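Local coordinates for hydrogenase expression/formation protein (hypb) (Archaeoglobus fulgidus, PDB 2WSM), which binds and hydrolyses GTP, dimerises in a GTP-dependent way, and probably helps to deliver nickel during hydrogenase maturation, at residues A[162-167]-A[197-202]; A[45-50]-A[113-118]. One frame throughout, in Å; residues are numbered along the deposited sequence.

Contact 1: residues A[162-167]-A[197-202]; sequences NKVALA and TGKGFE
Val-164 meets Lys-199 where two loops of a P-loop GTPase fold come side by side, one following strand 158-162 and the other leading into helix 201-212. The Asn-162 and Lys-163 pair resembles the start of the N-K-x-D guanine-recognition motif, although Ala-165 stands where that motif has its aspartate, and Asn-162 ND2 is hydrogen-bonded to the carbonyl of Ser-41 in the probable P-loop. Packing is firmest around Val-164, the one buried member of the four touching residues. Its CG2 methyl rests against Lys-199 CD at 3.9 Å, the two side chains crossing at about a right angle. CG of Lys-199 is anti to the backbone N (chi1 -168°), and the extended chain beyond it brings CD over the valine methyl. The solvent side is looser: Ala-165 and Thr-197, both exposed, exchange a methyl contact with CB and CG2 4.1 Å apart. No hydrogen bond links the segments, and only 114 Å² is buried, both sides summed. Within 197-202, Thr-197 OG1 accepts a weak bond from Lys-199 N (3.5 Å) across the turn at Gly-198. The lysine ends with NZ 3.9 Å from the same CG2 methyl of Val-164.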
ATOM      1  N   ASN A 162     -15.085  -2.290  13.324  1.00 22.05           N
ATOM      2  CA  ASN A 162     -16.428  -2.269  12.777  1.00 27.50           C
ATOM      3  C   ASN A 162     -17.131  -3.614  12.861  1.00 29.71           C
ATOM      4  O   ASN A 162     -16.486  -4.663  12.946  1.00 25.56           O
ATOM      5  CB  ASN A 162     -16.359  -1.817  11.305  1.00 32.53           C
ATOM      6  CG  ASN A 162     -17.707  -1.394  10.759  1.00 31.23           C
ATOM      7  OD1 ASN A 162     -18.589  -0.989  11.508  1.00 35.39           O
ATOM      8  ND2 ASN A 162     -17.872  -1.484   9.447  1.00 36.21           N
ATOM      9  N   LYS A 163     -18.460  -3.569  12.818  1.00 29.03           N
ATOM     10  CA  LYS A 163     -19.288  -4.767  12.867  1.00 32.25           C
ATOM     11  C   LYS A 163     -18.943  -5.622  14.084  1.00 31.39           C
ATOM     12  O   LYS A 163     -18.902  -6.850  13.999  1.00 36.81           O
ATOM     13  CB  LYS A 163     -19.137  -5.583  11.573  1.00 29.45           C
ATOM     14  CG  LYS A 163     -19.540  -4.837  10.306  1.00 28.98           C
ATOM     15  CD  LYS A 163     -19.447  -5.724   9.059  1.00 34.64           C
ATOM     16  CE  LYS A 163     -19.272  -4.879   7.795  1.00 43.58           C
ATOM     17  NZ  LYS A 163     -19.652  -5.586   6.528  1.00 40.55           N
ATOM     18  N   VAL A 164     -18.693  -4.972  15.218  1.00 27.70           N
ATOM     19  CA  VAL A 164     -18.268  -5.696  16.421  1.00 36.12           C
ATOM     20  C   VAL A 164     -19.303  -6.708  16.940  1.00 37.64           C
ATOM     21  O   VAL A 164     -18.936  -7.727  17.531  1.00 35.86           O
ATOM     22  CB  VAL A 164     -17.855  -4.742  17.567  1.00 31.57           C
ATOM     23  CG1 VAL A 164     -16.741  -3.812  17.111  1.00 24.00           C
ATOM     24  CG2 VAL A 164     -19.057  -3.952  18.071  1.00 34.98           C
ATOM     25  N   ALA A 165     -20.587  -6.438  16.721  1.00 37.45           N
ATOM     26  CA  ALA A 165     -21.630  -7.360  17.174  1.00 41.66           C
ATOM     27  C   ALA A 165     -21.553  -8.715  16.467  1.00 42.08           C
ATOM     28  O   ALA A 165     -22.282  -9.642  16.813  1.00 45.86           O
ATOM     29  CB  ALA A 165     -23.020  -6.744  17.016  1.00 41.57           C
ATOM     30  N   LEU A 166     -20.674  -8.825  15.477  1.00 36.96           N
ATOM     31  CA  LEU A 166     -20.418 -10.103  14.822  1.00 36.96           C
ATOM     32  C   LEU A 166     -19.133 -10.744  15.348  1.00 39.04           C
ATOM     33  O   LEU A 166     -18.761 -11.839  14.927  1.00 41.30           O
ATOM     34  CB  LEU A 166     -20.327  -9.929  13.303  1.00 33.54           C
ATOM     35  CG  LEU A 166     -21.583  -9.404  12.601  1.00 42.03           C
ATOM     36  CD1 LEU A 166     -21.403  -9.414  11.093  1.00 38.70           C
ATOM     37  CD2 LEU A 166     -22.804 -10.217  13.000  1.00 47.46           C
ATOM     38  N   ALA A 167     -18.462 -10.057  16.273  1.00 39.08           N
ATOM     39  CA  ALA A 167     -17.171 -10.508  16.797  1.00 40.42           C
ATOM     40  C   ALA A 167     -17.201 -11.969  17.229  1.00 42.13           C
ATOM     41  O   ALA A 167     -16.490 -12.810  16.676  1.00 41.69           O
ATOM     42  CB  ALA A 167     -16.733  -9.635  17.959  1.00 34.38           C
ATOM     43  N   THR A 197     -26.609  -2.078  15.655  1.00 43.98           N
ATOM     44  CA  THR A 197     -26.994  -1.849  17.042  1.00 44.22           C
ATOM     45  C   THR A 197     -26.761  -0.399  17.467  1.00 47.57           C
ATOM     46  O   THR A 197     -27.080  -0.016  18.594  1.00 44.24           O
ATOM     47  CB  THR A 197     -26.228  -2.787  17.996  1.00 45.94           C
ATOM     48  OG1 THR A 197     -24.862  -2.367  18.097  1.00 43.40           O
ATOM     49  CG2 THR A 197     -26.275  -4.218  17.486  1.00 45.82           C
ATOM     50  N   GLY A 198     -26.201   0.402  16.563  1.00 46.31           N
ATOM     51  CA  GLY A 198     -25.950   1.808  16.832  1.00 40.92           C
ATOM     52  C   GLY A 198     -24.707   2.070  17.665  1.00 37.46           C
ATOM     53  O   GLY A 198     -24.349   3.216  17.924  1.00 32.71           O
ATOM     54  N   LYS A 199     -24.047   1.000  18.090  1.00 36.66           N
ATOM     55  CA  LYS A 199     -22.865   1.117  18.934  1.00 37.72           C
ATOM     56  C   LYS A 199     -21.768   1.955  18.255  1.00 33.64           C
ATOM     57  O   LYS A 199     -21.394   1.693  17.113  1.00 32.56           O
ATOM     58  CB  LYS A 199     -22.344  -0.282  19.275  1.00 37.34           C
ATOM     59  CG  LYS A 199     -21.291  -0.327  20.363  1.00 41.20           C
ATOM     60  CD  LYS A 199     -20.936  -1.774  20.709  1.00 44.10           C
ATOM     61  CE  LYS A 199     -19.805  -1.842  21.726  1.00 45.37           C
ATOM     62  NZ  LYS A 199     -19.323  -3.242  21.929  1.00 47.94           N
ATOM     63  N   GLY A 200     -21.282   2.973  18.961  1.00 25.24           N
ATOM     64  CA  GLY A 200     -20.172   3.780  18.496  1.00 28.95           C
ATOM     65  C   GLY A 200     -20.539   4.925  17.568  1.00 30.20           C
ATOM     66  O   GLY A 200     -19.712   5.807  17.309  1.00 23.44           O
ATOM     67  N   PHE A 201     -21.776   4.923  17.078  1.00 25.80           N
ATOM     68  CA  PHE A 201     -22.189   5.878  16.054  1.00 30.63           C
ATOM     69  C   PHE A 201     -22.170   7.318  16.550  1.00 29.78           C
ATOM     70  O   PHE A 201     -21.636   8.210  15.884  1.00 26.49           O
ATOM     71  CB  PHE A 201     -23.568   5.526  15.489  1.00 32.92           C
ATOM     72  CG  PHE A 201     -23.955   6.344  14.285  1.00 31.00           C
ATOM     73  CD1 PHE A 201     -23.277   6.194  13.079  1.00 30.20           C
ATOM     74  CD2 PHE A 201     -24.984   7.268  14.358  1.00 35.11           C
ATOM     75  CE1 PHE A 201     -23.626   6.949  11.968  1.00 33.19           C
ATOM     76  CE2 PHE A 201     -25.343   8.027  13.246  1.00 35.84           C
ATOM     77  CZ  PHE A 201     -24.662   7.866  12.048  1.00 29.00           C
ATOM     78  N   GLU A 202     -22.757   7.539  17.718  1.00 31.72           N
ATOM     79  CA  GLU A 202     -22.788   8.864  18.316  1.00 30.43           C
ATOM     80  C   GLU A 202     -21.372   9.366  18.535  1.00 30.50           C
ATOM     81  O   GLU A 202     -21.074  10.543  18.331  1.00 31.29           O
ATOM     82  CB  GLU A 202     -23.538   8.821  19.645  1.00 35.28           C
ATOM     83  CG  GLU A 202     -24.926   8.203  19.543  1.00 43.23           C
ATOM     84  CD  GLU A 202     -25.960   9.142  18.943  1.00 47.79           C
ATOM     85  OE1 GLU A 202     -25.572  10.188  18.365  1.00 40.12           O
ATOM     86  OE2 GLU A 202     -27.167   8.825  19.055  1.00 53.69           O
TER

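Contact 2: residues A[45-50]-A[113-118]; sequences LLIERT and LIENVG
Leu-113 and Ile-47 illustrate how a helix is seated on the parallel sheet of a P-loop GTPase: helix 43-54, which follows the probable Walker A loop, lies over strand 111-118 with the segment axes 10.1 Å apart and nearly antiparallel (169°). Leu-113 sends CD1 between two helix residues one turn apart. It touches Ile-47 CG2 at 4.1 Å, the two side chains sliding past each other in opposite directions, and meets the CG2 methyl of Thr-50 tip to tip, also at 4.1 Å. That methyl reaches the strand because it stands anti to the backbone N, which turns OG1 (chi1 -62°) back to the helix. There OG1 donates to Leu-46 O (2.6 Å), 30° out of the carbonyl plane, while Thr-50 N reaches the same oxygen from the other face; OG1 is also hydrogen-bonded to Trp-204 NE1 of helix 201-212. Exchanging Thr-50 for a valine would probably leave the indole N-H of Trp-204 without its acceptor in this buried place. Ile-114 turns away from the helix, and Glu-115 faces it again, its CB 3.9 Å from Ile-47 CD1. Beyond CB the chain runs on to its carboxylate, where OE2 is hydrogen-bonded to Thr-44 OG1 and OE1 to Asp-66 N. Asn-116 bends OD1 round to accept from Val-117 N (2.8 Å), and its backbone oxygen takes a bond from Lys-43 NZ. Gly-118 closes the sequence Glu-Asn-Val-Gly, which fits the ExxG element that gives the G3E family its name. The chemistry is thus divided: carbon-to-carbon contacts alone join the two segments, with no hydrogen bond between them, while the carboxylate of Glu-115, beyond this apolar patch, is held by two bonds beside the probable nucleotide site.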
ATOM      1  N   LEU A  45     -21.505   2.440   3.870  1.00 22.11           N
ATOM      2  CA  LEU A  45     -22.635   2.503   4.789  1.00 24.36           C
ATOM      3  C   LEU A  45     -22.415   3.569   5.852  1.00 24.57           C
ATOM      4  O   LEU A  45     -23.333   4.323   6.184  1.00 22.42           O
ATOM      5  CB  LEU A  45     -22.895   1.146   5.446  1.00 28.90           C
ATOM      6  CG  LEU A  45     -24.060   1.092   6.442  1.00 31.81           C
ATOM      7  CD1 LEU A  45     -25.349   1.547   5.787  1.00 30.67           C
ATOM      8  CD2 LEU A  45     -24.230  -0.306   7.018  1.00 30.54           C
ATOM      9  N   LEU A  46     -21.198   3.635   6.386  1.00 20.59           N
ATOM     10  CA  LEU A  46     -20.881   4.670   7.366  1.00 22.34           C
ATOM     11  C   LEU A  46     -21.116   6.062   6.785  1.00 22.73           C
ATOM     12  O   LEU A  46     -21.619   6.953   7.471  1.00 22.00           O
ATOM     13  CB  LEU A  46     -19.441   4.547   7.862  1.00 24.31           C
ATOM     14  CG  LEU A  46     -19.027   5.608   8.889  1.00 25.17           C
ATOM     15  CD1 LEU A  46     -19.856   5.487  10.166  1.00 25.98           C
ATOM     16  CD2 LEU A  46     -17.546   5.511   9.203  1.00 26.36           C
ATOM     17  N   ILE A  47     -20.762   6.243   5.515  1.00 20.72           N
ATOM     18  CA  ILE A  47     -20.940   7.531   4.856  1.00 22.01           C
ATOM     19  C   ILE A  47     -22.425   7.868   4.675  1.00 25.72           C
ATOM     20  O   ILE A  47     -22.856   8.988   4.947  1.00 25.03           O
ATOM     21  CB  ILE A  47     -20.204   7.580   3.504  1.00 21.22           C
ATOM     22  CG1 ILE A  47     -18.692   7.663   3.728  1.00 18.05           C
ATOM     23  CG2 ILE A  47     -20.681   8.774   2.667  1.00 23.06           C
ATOM     24  CD1 ILE A  47     -17.866   7.529   2.436  1.00 16.89           C
ATOM     25  N   GLU A  48     -23.208   6.893   4.234  1.00 23.30           N
ATOM     26  CA  GLU A  48     -24.646   7.092   4.098  1.00 25.42           C
ATOM     27  C   GLU A  48     -25.266   7.421   5.449  1.00 28.48           C
ATOM     28  O   GLU A  48     -25.928   8.447   5.601  1.00 29.04           O
ATOM     29  CB  GLU A  48     -25.305   5.848   3.502  1.00 30.65           C
ATOM     30  CG  GLU A  48     -24.754   5.469   2.132  1.00 33.31           C
ATOM     31  CD  GLU A  48     -25.025   4.022   1.759  1.00 39.91           C
ATOM     32  OE1 GLU A  48     -25.210   3.197   2.680  1.00 38.70           O
ATOM     33  OE2 GLU A  48     -25.036   3.709   0.546  1.00 38.12           O
ATOM     34  N   ARG A  49     -25.049   6.546   6.430  1.00 28.87           N
ATOM     35  CA  ARG A  49     -25.590   6.752   7.770  1.00 28.81           C
ATOM     36  C   ARG A  49     -25.234   8.139   8.299  1.00 25.09           C
ATOM     37  O   ARG A  49     -26.045   8.792   8.941  1.00 33.02           O
ATOM     38  CB  ARG A  49     -25.107   5.660   8.732  1.00 28.62           C
ATOM     39  CG  ARG A  49     -25.607   4.251   8.397  1.00 33.74           C
ATOM     40  CD  ARG A  49     -27.110   4.103   8.666  1.00 39.24           C
ATOM     41  NE  ARG A  49     -27.483   4.751   9.918  1.00 40.60           N
ATOM     42  CZ  ARG A  49     -27.492   4.150  11.101  1.00 44.51           C
ATOM     43  NH1 ARG A  49     -27.172   2.869  11.195  1.00 44.09           N
ATOM     44  NH2 ARG A  49     -27.833   4.829  12.190  1.00 45.27           N
ATOM     45  N   THR A  50     -24.022   8.595   8.014  1.00 25.85           N
ATOM     46  CA  THR A  50     -23.601   9.930   8.421  1.00 28.95           C
ATOM     47  C   THR A  50     -24.460  10.998   7.754  1.00 28.32           C
ATOM     48  O   THR A  50     -24.932  11.935   8.395  1.00 29.38           O
ATOM     49  CB  THR A  50     -22.149  10.195   8.017  1.00 22.72           C
ATOM     50  OG1 THR A  50     -21.288   9.269   8.684  1.00 22.09           O
ATOM     51  CG2 THR A  50     -21.748  11.624   8.361  1.00 23.85           C
ATOM     52  N   LEU A 113     -16.482  13.828   2.498  1.00 24.18           N
ATOM     53  CA  LEU A 113     -16.119  12.457   2.845  1.00 22.92           C
ATOM     54  C   LEU A 113     -15.500  11.733   1.650  1.00 22.57           C
ATOM     55  O   LEU A 113     -16.157  11.509   0.634  1.00 25.04           O
ATOM     56  CB  LEU A 113     -17.339  11.710   3.379  1.00 18.00           C
ATOM     57  CG  LEU A 113     -17.911  12.385   4.631  1.00 21.67           C
ATOM     58  CD1 LEU A 113     -19.238  11.765   5.071  1.00 21.07           C
ATOM     59  CD2 LEU A 113     -16.901  12.370   5.762  1.00 21.95           C
ATOM     60  N   ILE A 114     -14.224  11.387   1.776  1.00 21.53           N
ATOM     61  CA  ILE A 114     -13.492  10.761   0.687  1.00 20.83           C
ATOM     62  C   ILE A 114     -13.210   9.287   0.963  1.00 22.67           C
ATOM     63  O   ILE A 114     -12.380   8.932   1.812  1.00 18.50           O
ATOM     64  CB  ILE A 114     -12.171  11.489   0.398  1.00 20.32           C
ATOM     65  CG1 ILE A 114     -12.422  12.987   0.182  1.00 28.73           C
ATOM     66  CG2 ILE A 114     -11.481  10.874  -0.809  1.00 22.04           C
ATOM     67  CD1 ILE A 114     -11.182  13.770  -0.233  1.00 21.49           C
ATOM     68  N   GLU A 115     -13.907   8.434   0.226  1.00 22.40           N
ATOM     69  CA  GLU A 115     -13.743   6.999   0.355  1.00 21.08           C
ATOM     70  C   GLU A 115     -12.604   6.483  -0.525  1.00 18.63           C
ATOM     71  O   GLU A 115     -12.686   6.482  -1.758  1.00 18.18           O
ATOM     72  CB  GLU A 115     -15.055   6.296   0.007  1.00 20.91           C
ATOM     73  CG  GLU A 115     -14.981   4.792   0.115  1.00 21.89           C
ATOM     74  CD  GLU A 115     -16.164   4.118  -0.535  1.00 26.52           C
ATOM     75  OE1 GLU A 115     -16.146   3.960  -1.776  1.00 27.47           O
ATOM     76  OE2 GLU A 115     -17.110   3.754   0.193  1.00 25.44           O
ATOM     77  N   ASN A 116     -11.529   6.048   0.117  1.00 20.62           N
ATOM     78  CA  ASN A 116     -10.389   5.515  -0.605  1.00 18.59           C
ATOM     79  C   ASN A 116     -10.683   4.125  -1.181  1.00 19.33           C
ATOM     80  O   ASN A 116     -11.696   3.504  -0.849  1.00 19.65           O
ATOM     81  CB  ASN A 116      -9.161   5.470   0.310  1.00 16.92           C
ATOM     82  CG  ASN A 116      -7.875   5.823  -0.420  1.00 18.67           C
ATOM     83  OD1 ASN A 116      -7.574   5.277  -1.479  1.00 17.90           O
ATOM     84  ND2 ASN A 116      -7.120   6.750   0.142  1.00 14.59           N
ATOM     85  N   VAL A 117      -9.783   3.655  -2.038  1.00 19.44           N
ATOM     86  CA  VAL A 117      -9.831   2.308  -2.614  1.00 19.93           C
ATOM     87  C   VAL A 117      -9.844   1.234  -1.521  1.00 21.07           C
ATOM     88  O   VAL A 117      -9.321   1.447  -0.419  1.00 22.23           O
ATOM     89  CB  VAL A 117      -8.614   2.081  -3.571  1.00 21.00           C
ATOM     90  CG1 VAL A 117      -8.705   0.737  -4.303  1.00 16.24           C
ATOM     91  CG2 VAL A 117      -8.521   3.226  -4.580  1.00 23.77           C
ATOM     92  N   GLY A 118     -10.447   0.090  -1.826  1.00 23.65           N
ATOM     93  CA  GLY A 118     -10.500  -1.029  -0.894  1.00 27.34           C
ATOM     94  C   GLY A 118      -9.151  -1.728  -0.786  1.00 28.11           C
ATOM     95  O   GLY A 118      -8.908  -2.728  -1.460  1.00 38.23           O
TER

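Contacts 1 and 2 lie with their centres 16 Å apart, yet they touch through Phe-201, at the start of helix 201-212. Its CZ approaches Arg-49 O at 3.5 Å and Thr-50 N at 4.1 Å, and the ring also makes a cation-pi contact with Arg-49. Next to it, Glu-202 forms a salt bridge with Arg-53 of helix 43-54. That helix therefore faces the sheet in contact 2 and meets the C-terminal helix through Phe-201 and Glu-202 of segment 197-202. Both contacts also adjoin the probable P-loop, 162-167 through Ser-41 and 113-118 through Lys-43 and Thr-44, which is consistent with both lying near the probable GTP site.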